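Local coordinates for VgrG protein (Vibrio cholerae, PDB 4DTH) that probably cross-links G-actin in the intoxicated host cell through its actin cross-linking domain, which binds ATP and magnesium ions, at residues Ser23-Glu28 with Tyr94-Asp99; Ala175-Ala180 with Phe350-Val355. All coordinates share one frame; numbering follows the deposited sequence.

Interaction 1: residues Ser23-Glu28 with Tyr94-Asp99; sequences SSIGIE and YPCEMD. With MG (magnesium ion), chain E; ATP (adenosine-5'-triphosphate), chain B.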
loop_
_atom_site.group_PDB
_atom_site.type_symbol
_atom_site.label_atom_id
_atom_site.label_comp_id
_atom_site.label_asym_id
_atom_site.label_seq_id
_atom_site.Cartn_x
_atom_site.Cartn_y
_atom_site.Cartn_z
ATOM N N SER A 23 13.282 -6.994 7.417
ATOM C CA SER A 23 11.922 -6.842 6.907
ATOM C C SER A 23 11.089 -5.879 7.734
ATOM O O SER A 23 11.264 -5.796 8.954
ATOM C CB SER A 23 11.221 -8.184 6.757
ATOM O OG SER A 23 11.116 -8.846 8.004
ATOM N N SER A 24 10.209 -5.125 7.054
ATOM C CA SER A 24 9.358 -4.129 7.698
ATOM C C SER A 24 7.878 -4.359 7.413
ATOM O O SER A 24 7.526 -5.037 6.441
ATOM C CB SER A 24 9.761 -2.733 7.248
ATOM O OG SER A 24 9.745 -2.681 5.832
ATOM N N ILE A 25 7.009 -3.776 8.258
ATOM C CA ILE A 25 5.575 -3.911 8.084
ATOM C C ILE A 25 4.858 -2.608 8.405
ATOM O O ILE A 25 5.210 -1.924 9.365
ATOM C CB ILE A 25 4.994 -5.127 8.873
ATOM C CG1 ILE A 25 3.508 -5.393 8.533
ATOM C CG2 ILE A 25 5.223 -5.004 10.391
ATOM C CD1 ILE A 25 3.054 -6.823 8.664
ATOM N N GLY A 26 3.862 -2.309 7.588
ATOM C CA GLY A 26 2.958 -1.183 7.758
ATOM C C GLY A 26 1.537 -1.685 7.665
ATOM O O GLY A 26 1.291 -2.746 7.080
ATOM N N ILE A 27 0.592 -0.964 8.279
ATOM C CA ILE A 27 -0.815 -1.371 8.261
ATOM C C ILE A 27 -1.710 -0.196 7.868
ATOM O O ILE A 27 -1.365 0.959 8.117
ATOM C CB ILE A 27 -1.297 -2.058 9.579
ATOM C CG1 ILE A 27 -1.220 -1.087 10.797
ATOM C CG2 ILE A 27 -0.549 -3.390 9.848
ATOM C CD1 ILE A 27 -1.945 -1.563 12.098
ATOM N N GLU A 28 -2.848 -0.510 7.243
ATOM C CA GLU A 28 -3.871 0.445 6.818
ATOM C C GLU A 28 -5.154 -0.027 7.435
ATOM O O GLU A 28 -5.469 -1.220 7.377
ATOM C CB GLU A 28 -3.989 0.508 5.294
ATOM C CG GLU A 28 -2.787 1.142 4.625
ATOM C CD GLU A 28 -2.732 0.906 3.129
ATOM O OE1 GLU A 28 -2.630 -0.268 2.705
ATOM O OE2 GLU A 28 -2.794 1.903 2.379
ATOM N N TYR A 94 3.047 4.142 10.672
ATOM C CA TYR A 94 4.423 4.414 10.273
ATOM C C TYR A 94 5.040 3.014 10.327
ATOM O O TYR A 94 4.803 2.291 11.306
ATOM C CB TYR A 94 5.117 5.362 11.265
ATOM C CG TYR A 94 4.731 6.803 11.012
ATOM C CD1 TYR A 94 3.557 7.334 11.543
ATOM C CD2 TYR A 94 5.495 7.613 10.178
ATOM C CE1 TYR A 94 3.174 8.646 11.282
ATOM C CE2 TYR A 94 5.120 8.929 9.905
ATOM C CZ TYR A 94 3.958 9.443 10.465
ATOM O OH TYR A 94 3.564 10.731 10.198
ATOM N N PRO A 95 5.728 2.543 9.267
ATOM C CA PRO A 95 6.263 1.172 9.305
ATOM C C PRO A 95 7.214 0.916 10.462
ATOM O O PRO A 95 7.821 1.858 10.995
ATOM C CB PRO A 95 6.978 1.037 7.957
ATOM C CG PRO A 95 7.320 2.469 7.572
ATOM C CD PRO A 95 6.104 3.219 8.007
ATOM N N CYS A 96 7.324 -0.356 10.859
ATOM C CA CYS A 96 8.234 -0.787 11.912
ATOM C C CYS A 96 8.867 -2.102 11.498
ATOM O O CYS A 96 8.465 -2.687 10.489
ATOM C CB CYS A 96 7.523 -0.899 13.262
ATOM S SG CYS A 96 6.243 -2.183 13.342
ATOM N N GLU A 97 9.877 -2.564 12.252
ATOM C CA GLU A 97 10.498 -3.848 11.967
ATOM C C GLU A 97 9.469 -4.935 12.250
ATOM O O GLU A 97 8.746 -4.852 13.243
ATOM C CB GLU A 97 11.747 -4.052 12.838
ATOM C CG GLU A 97 12.799 -2.974 12.625
ATOM C CD GLU A 97 13.923 -2.934 13.643
ATOM O OE1 GLU A 97 14.513 -1.844 13.817
ATOM O OE2 GLU A 97 14.227 -3.986 14.250
ATOM N N MET A 98 9.363 -5.922 11.349
ATOM C CA MET A 98 8.401 -7.024 11.466
ATOM C C MET A 98 8.509 -7.819 12.753
ATOM O O MET A 98 7.497 -8.281 13.263
ATOM C CB MET A 98 8.527 -7.977 10.275
ATOM C CG MET A 98 7.677 -7.590 9.142
ATOM S SD MET A 98 7.470 -8.943 7.979
ATOM C CE MET A 98 6.005 -9.691 8.607
ATOM N N ASP A 99 9.729 -7.972 13.280
ATOM C CA ASP A 99 9.960 -8.723 14.511
ATOM C C ASP A 99 10.023 -7.826 15.763
ATOM O O ASP A 99 10.426 -8.290 16.835
ATOM C CB ASP A 99 11.212 -9.610 14.366
ATOM C CG ASP A 99 12.507 -8.881 14.055
ATOM O OD1 ASP A 99 12.499 -7.627 14.024
ATOM O OD2 ASP A 99 13.526 -9.561 13.846
HETATM MG MG MG E . -3.316 4.411 2.515
HETATM P PG ATP B . -1.975 3.206 -2.985
HETATM O O1G ATP B . -2.143 1.727 -2.839
HETATM O O2G ATP B . -1.006 3.533 -4.086
HETATM O O3G ATP B . -3.276 3.899 -3.276
HETATM P PB ATP B . -0.944 5.042 -1.019
HETATM O O1B ATP B . -0.149 5.789 -2.015
HETATM O O2B ATP B . -2.151 5.870 -0.649
HETATM O O3B ATP B . -1.387 3.740 -1.594
HETATM P PA ATP B . 1.357 4.349 0.476
HETATM O O1A ATP B . 1.997 4.192 -0.847
HETATM O O2A ATP B . 2.102 5.459 1.222
HETATM O O3A ATP B . -0.064 4.754 0.290
HETATM O "O5'" ATP B . 1.447 2.952 1.261
HETATM C "C5'" ATP B . 1.114 2.991 2.658
HETATM C "C4'" ATP B . 1.367 1.675 3.344
HETATM O "O4'" ATP B . 2.752 1.267 3.148
HETATM C "C3'" ATP B . 1.174 1.729 4.860
HETATM O "O3'" ATP B . 0.658 0.509 5.389
HETATM C "C2'" ATP B . 2.590 2.002 5.346
HETATM O "O2'" ATP B . 2.792 1.730 6.723
HETATM C "C1'" ATP B . 3.349 1.073 4.421
HETATM N N9 ATP B . 4.796 1.287 4.322
HETATM C C8 ATP B . 5.438 2.431 3.933
HETATM N N7 ATP B . 6.745 2.323 3.930
HETATM C C5 ATP B . 6.978 1.020 4.349
HETATM C C6 ATP B . 8.155 0.271 4.544
HETATM N N6 ATP B . 9.389 0.748 4.334
HETATM N N1 ATP B . 8.022 -1.012 4.951
HETATM C C2 ATP B . 6.796 -1.506 5.147
HETATM N N3 ATP B . 5.620 -0.903 4.995
HETATM C C4 ATP B . 5.774 0.372 4.595
HETATM O O HOH W 1 11.988 -7.827 10.927
HETATM O O HOH W 2 3.456 -0.792 11.293
#
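Ile25 and Cys96 form an antiparallel hydrogen-bonded pair, each backbone N donating to the other's carbonyl: Ile25 N to Cys96 O at 2.9 Å and Cys96 N to Ile25 O at 3.0 Å. Ser24 faces Glu97 as the adjoining non-hydrogen-bonded pair, their side chains diverging. Past it, Met98 N reaches Ser23 O in an almost straight bond (177° at the hydrogen). Met98 then folds back over Ile25, the two side chains crossing at about a right angle; its CG lies 3.7 Å from Ile25 CB. The bend at chi3 (92°) places CE near Ile25 CD1. In the conformer modelled here, Ser23 OG hydrogen-bonds to Glu191. Ile25 and Cys96 put their side chains on the same face of the sheet, with Ile25 CG2 4.2 Å from Cys96 SG, and helix 101-124 covers Cys96.

Other residues of the same two segments contact the nucleotide. Ser24 OG, set between the backbone N and the carbonyl carbon (chi1 54°), donates to ATP N1 at 2.6 Å. CB and CG of Pro95 pack against the adenine, with CG 3.6 Å from ATP C5. Gly26 CA comes within 3.1 Å of ATP O2'. Glu28 OE2 binds, at 2.6 Å, the magnesium ion of the site completed by Glu90. This strand pairing therefore builds part of the nucleotide pocket, and the Ser24 bond to N1 is consistent with recognition of adenine.

Interaction 2: residues Ala175-Ala180 with Phe350-Val355; sequences ATVGVA and FEFRTV. With ATP (adenosine-5'-triphosphate), chain B; SO4 (sulfate ion), chain F.
The ring of Phe352 meets Ala175 at its edge, where Ala175 O lies in the ring plane 3.7 Å from Phe352 CD1. Val177 CG2 approaches the same ring obliquely and comes to 3.7 Å from Phe352 CE1. The Phe350 ring has Val179 CG2 near its plane, at the edge by CE2, and meets the ring of Phe184. Leu195 of helix 190-196 touches both phenylalanines.

These rings belong to an antiparallel beta pairing, strand 175-180 running at 151° to strand 350-352. Val177 and Phe350 exchange two backbone bonds, and Phe352 N donates to Ala175 O at 2.8 Å. Ala175, Val177, Phe350 and Phe352 share one face of the sheet, making it apolar. Val355, from the following loop, brings CG2 to 4.0 Å from Ala175 N.

Thr176 and Glu351, a non-hydrogen-bonded pair, point to the other face, where ATP lies. Their side chains cross obliquely, with Thr176 OG1 3.8 Å from Glu351 CB. Glu351 CG is anti to the backbone N (chi1 178°) and the chain stays extended beyond it, carrying the carboxylate toward the triphosphate. There Glu351 helps bind a second magnesium ion together with Glu28 and Gln174. One water lies 2.8 Å from Thr176 OG1 and 3.0 Å from Glu351 OE1, linking the pair on the nucleotide side.

Arg353 pairs with the carboxylate from beyond the strand end. Its NH1 forms a salt bridge to Glu351 OE2 on the syn side, 33° out of the carboxylate plane. Asn273 accepts from Arg353 NE, and a sulfate ion, probably from the crystallisation liquor, lies at the guanidinium edge, where Arg353 NH2 donates to SO4 O2 at 2.8 Å.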
loop_
_atom_site.group_PDB
_atom_site.type_symbol
_atom_site.label_atom_id
_atom_site.label_comp_id
_atom_site.label_asym_id
_atom_site.label_seq_id
_atom_site.Cartn_x
_atom_site.Cartn_y
_atom_site.Cartn_z
ATOM N N ALA A 175 -2.173 -4.881 5.052
ATOM C CA ALA A 175 -0.832 -4.867 5.599
ATOM C C ALA A 175 0.125 -4.779 4.423
ATOM O O ALA A 175 -0.144 -5.354 3.360
ATOM C CB ALA A 175 -0.562 -6.132 6.397
ATOM N N THR A 176 1.229 -4.042 4.605
ATOM C CA THR A 176 2.281 -3.889 3.607
ATOM C C THR A 176 3.577 -4.387 4.213
ATOM O O THR A 176 3.956 -3.936 5.294
ATOM C CB THR A 176 2.328 -2.455 3.055
ATOM O OG1 THR A 176 1.087 -2.187 2.390
ATOM C CG2 THR A 176 3.484 -2.232 2.079
ATOM N N VAL A 177 4.242 -5.323 3.526
ATOM C CA VAL A 177 5.498 -5.925 3.971
ATOM C C VAL A 177 6.615 -5.468 3.040
ATOM O O VAL A 177 6.462 -5.529 1.820
ATOM C CB VAL A 177 5.383 -7.480 4.039
ATOM C CG1 VAL A 177 6.746 -8.159 4.226
ATOM C CG2 VAL A 177 4.403 -7.918 5.128
ATOM N N GLY A 178 7.729 -5.038 3.627
ATOM C CA GLY A 178 8.916 -4.651 2.877
ATOM C C GLY A 178 10.039 -5.626 3.140
ATOM O O GLY A 178 10.300 -5.952 4.298
ATOM N N VAL A 179 10.686 -6.136 2.076
ATOM C CA VAL A 179 11.821 -7.079 2.181
ATOM C C VAL A 179 12.970 -6.628 1.287
ATOM O O VAL A 179 12.725 -5.900 0.322
ATOM C CB VAL A 179 11.419 -8.552 1.848
ATOM C CG1 VAL A 179 10.431 -9.110 2.864
ATOM C CG2 VAL A 179 10.887 -8.692 0.415
ATOM N N ALA A 180 14.210 -7.113 1.552
ATOM C CA ALA A 180 15.355 -6.837 0.679
ATOM C C ALA A 180 15.015 -7.456 -0.689
ATOM O O ALA A 180 14.533 -8.596 -0.740
ATOM C CB ALA A 180 16.617 -7.494 1.235
ATOM N N PHE A 350 5.088 -5.013 -0.637
ATOM C CA PHE A 350 3.921 -5.752 -1.107
ATOM C C PHE A 350 2.738 -5.533 -0.217
ATOM O O PHE A 350 2.851 -5.651 1.004
ATOM C CB PHE A 350 4.242 -7.257 -1.197
ATOM C CG PHE A 350 5.422 -7.547 -2.088
ATOM C CD1 PHE A 350 5.249 -7.728 -3.458
ATOM C CD2 PHE A 350 6.714 -7.570 -1.573
ATOM C CE1 PHE A 350 6.348 -7.929 -4.295
ATOM C CE2 PHE A 350 7.814 -7.777 -2.410
ATOM C CZ PHE A 350 7.625 -7.945 -3.765
ATOM N N GLU A 351 1.586 -5.247 -0.834
ATOM C CA GLU A 351 0.353 -5.005 -0.102
ATOM C C GLU A 351 -0.536 -6.242 -0.110
ATOM O O GLU A 351 -0.919 -6.734 -1.180
ATOM C CB GLU A 351 -0.381 -3.800 -0.725
ATOM C CG GLU A 351 -1.717 -3.482 -0.076
ATOM C CD GLU A 351 -2.481 -2.348 -0.732
ATOM O OE1 GLU A 351 -1.840 -1.370 -1.176
ATOM O OE2 GLU A 351 -3.730 -2.405 -0.733
ATOM N N PHE A 352 -0.891 -6.721 1.086
ATOM C CA PHE A 352 -1.820 -7.838 1.251
ATOM C C PHE A 352 -3.212 -7.213 1.236
ATOM O O PHE A 352 -3.604 -6.550 2.203
ATOM C CB PHE A 352 -1.545 -8.586 2.566
ATOM C CG PHE A 352 -0.267 -9.390 2.514
ATOM C CD1 PHE A 352 0.968 -8.779 2.717
ATOM C CD2 PHE A 352 -0.298 -10.755 2.247
ATOM C CE1 PHE A 352 2.153 -9.524 2.655
ATOM C CE2 PHE A 352 0.887 -11.501 2.206
ATOM C CZ PHE A 352 2.102 -10.878 2.392
ATOM N N ARG A 353 -3.932 -7.377 0.116
ATOM C CA ARG A 353 -5.277 -6.809 -0.102
ATOM C C ARG A 353 -6.269 -7.270 0.960
ATOM O O ARG A 353 -7.116 -6.495 1.403
ATOM C CB ARG A 353 -5.764 -7.083 -1.530
ATOM C CG ARG A 353 -4.856 -6.439 -2.607
ATOM C CD ARG A 353 -4.921 -4.909 -2.609
ATOM N NE ARG A 353 -6.229 -4.429 -3.072
ATOM C CZ ARG A 353 -6.637 -3.166 -3.028
ATOM N NH1 ARG A 353 -5.847 -2.221 -2.528
ATOM N NH2 ARG A 353 -7.833 -2.833 -3.500
ATOM N N THR A 354 -6.133 -8.535 1.375
ATOM C CA THR A 354 -6.847 -9.142 2.501
ATOM C C THR A 354 -5.718 -9.614 3.421
ATOM O O THR A 354 -4.773 -10.260 2.941
ATOM C CB THR A 354 -7.749 -10.304 2.023
ATOM O OG1 THR A 354 -8.851 -9.755 1.308
ATOM C CG2 THR A 354 -8.296 -11.141 3.184
ATOM N N VAL A 355 -5.793 -9.283 4.720
ATOM C CA VAL A 355 -4.744 -9.691 5.658
ATOM C C VAL A 355 -4.824 -11.222 5.853
ATOM O O VAL A 355 -5.871 -11.722 6.277
ATOM C CB VAL A 355 -4.786 -8.925 7.007
ATOM C CG1 VAL A 355 -3.662 -9.389 7.932
ATOM C CG2 VAL A 355 -4.705 -7.412 6.791
HETATM P PG ATP B . -1.975 3.206 -2.985
HETATM O O1G ATP B . -2.143 1.727 -2.839
HETATM O O2G ATP B . -1.006 3.533 -4.086
HETATM O O3G ATP B . -3.276 3.899 -3.276
HETATM P PB ATP B . -0.944 5.042 -1.019
HETATM O O1B ATP B . -0.149 5.789 -2.015
HETATM O O2B ATP B . -2.151 5.870 -0.649
HETATM O O3B ATP B . -1.387 3.740 -1.594
HETATM P PA ATP B . 1.357 4.349 0.476
HETATM O O1A ATP B . 1.997 4.192 -0.847
HETATM O O2A ATP B . 2.102 5.459 1.222
HETATM O O3A ATP B . -0.064 4.754 0.290
HETATM O "O5'" ATP B . 1.447 2.952 1.261
HETATM C "C5'" ATP B . 1.114 2.991 2.658
HETATM C "C4'" ATP B . 1.367 1.675 3.344
HETATM O "O4'" ATP B . 2.752 1.267 3.148
HETATM C "C3'" ATP B . 1.174 1.729 4.860
HETATM O "O3'" ATP B . 0.658 0.509 5.389
HETATM C "C2'" ATP B . 2.590 2.002 5.346
HETATM O "O2'" ATP B . 2.792 1.730 6.723
HETATM C "C1'" ATP B . 3.349 1.073 4.421
HETATM N N9 ATP B . 4.796 1.287 4.322
HETATM C C8 ATP B . 5.438 2.431 3.933
HETATM N N7 ATP B . 6.745 2.323 3.930
HETATM C C5 ATP B . 6.978 1.020 4.349
HETATM C C6 ATP B . 8.155 0.271 4.544
HETATM N N6 ATP B . 9.389 0.748 4.334
HETATM N N1 ATP B . 8.022 -1.012 4.951
HETATM C C2 ATP B . 6.796 -1.506 5.147
HETATM N N3 ATP B . 5.620 -0.903 4.995
HETATM C C4 ATP B . 5.774 0.372 4.595
HETATM S S SO4 F . -7.944 0.900 -3.163
HETATM O O1 SO4 F . -8.695 1.965 -2.489
HETATM O O2 SO4 F . -8.791 -0.255 -3.328
HETATM O O3 SO4 F . -7.478 1.400 -4.443
HETATM O O4 SO4 F . -6.778 0.541 -2.352
HETATM O O HOH W 3 0.406 -0.297 0.511
#

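Interaction 2 is the deeper contact: all eight touching residues are buried and its centre lies about 7 Å from that of the chain. Interaction 1 is centred about 12 Å out, with Ser23 and Glu97 partly exposed. They meet where strands 24-30 and 173-180 pair: Thr176 N probably donates to Gly26 O, and Gly178 N to Ser24 O. Both reach the base and sugar of ATP, and both send a glutamate to magnesium. Interaction 1 adds a hydroxyl bond and proline packing at the adenine, interaction 2 an aromatic face and an Arg353-Glu351 salt bridge. Away from ATP, Val177 touches Ile25 and Met98, so the two apolar sides are continuous.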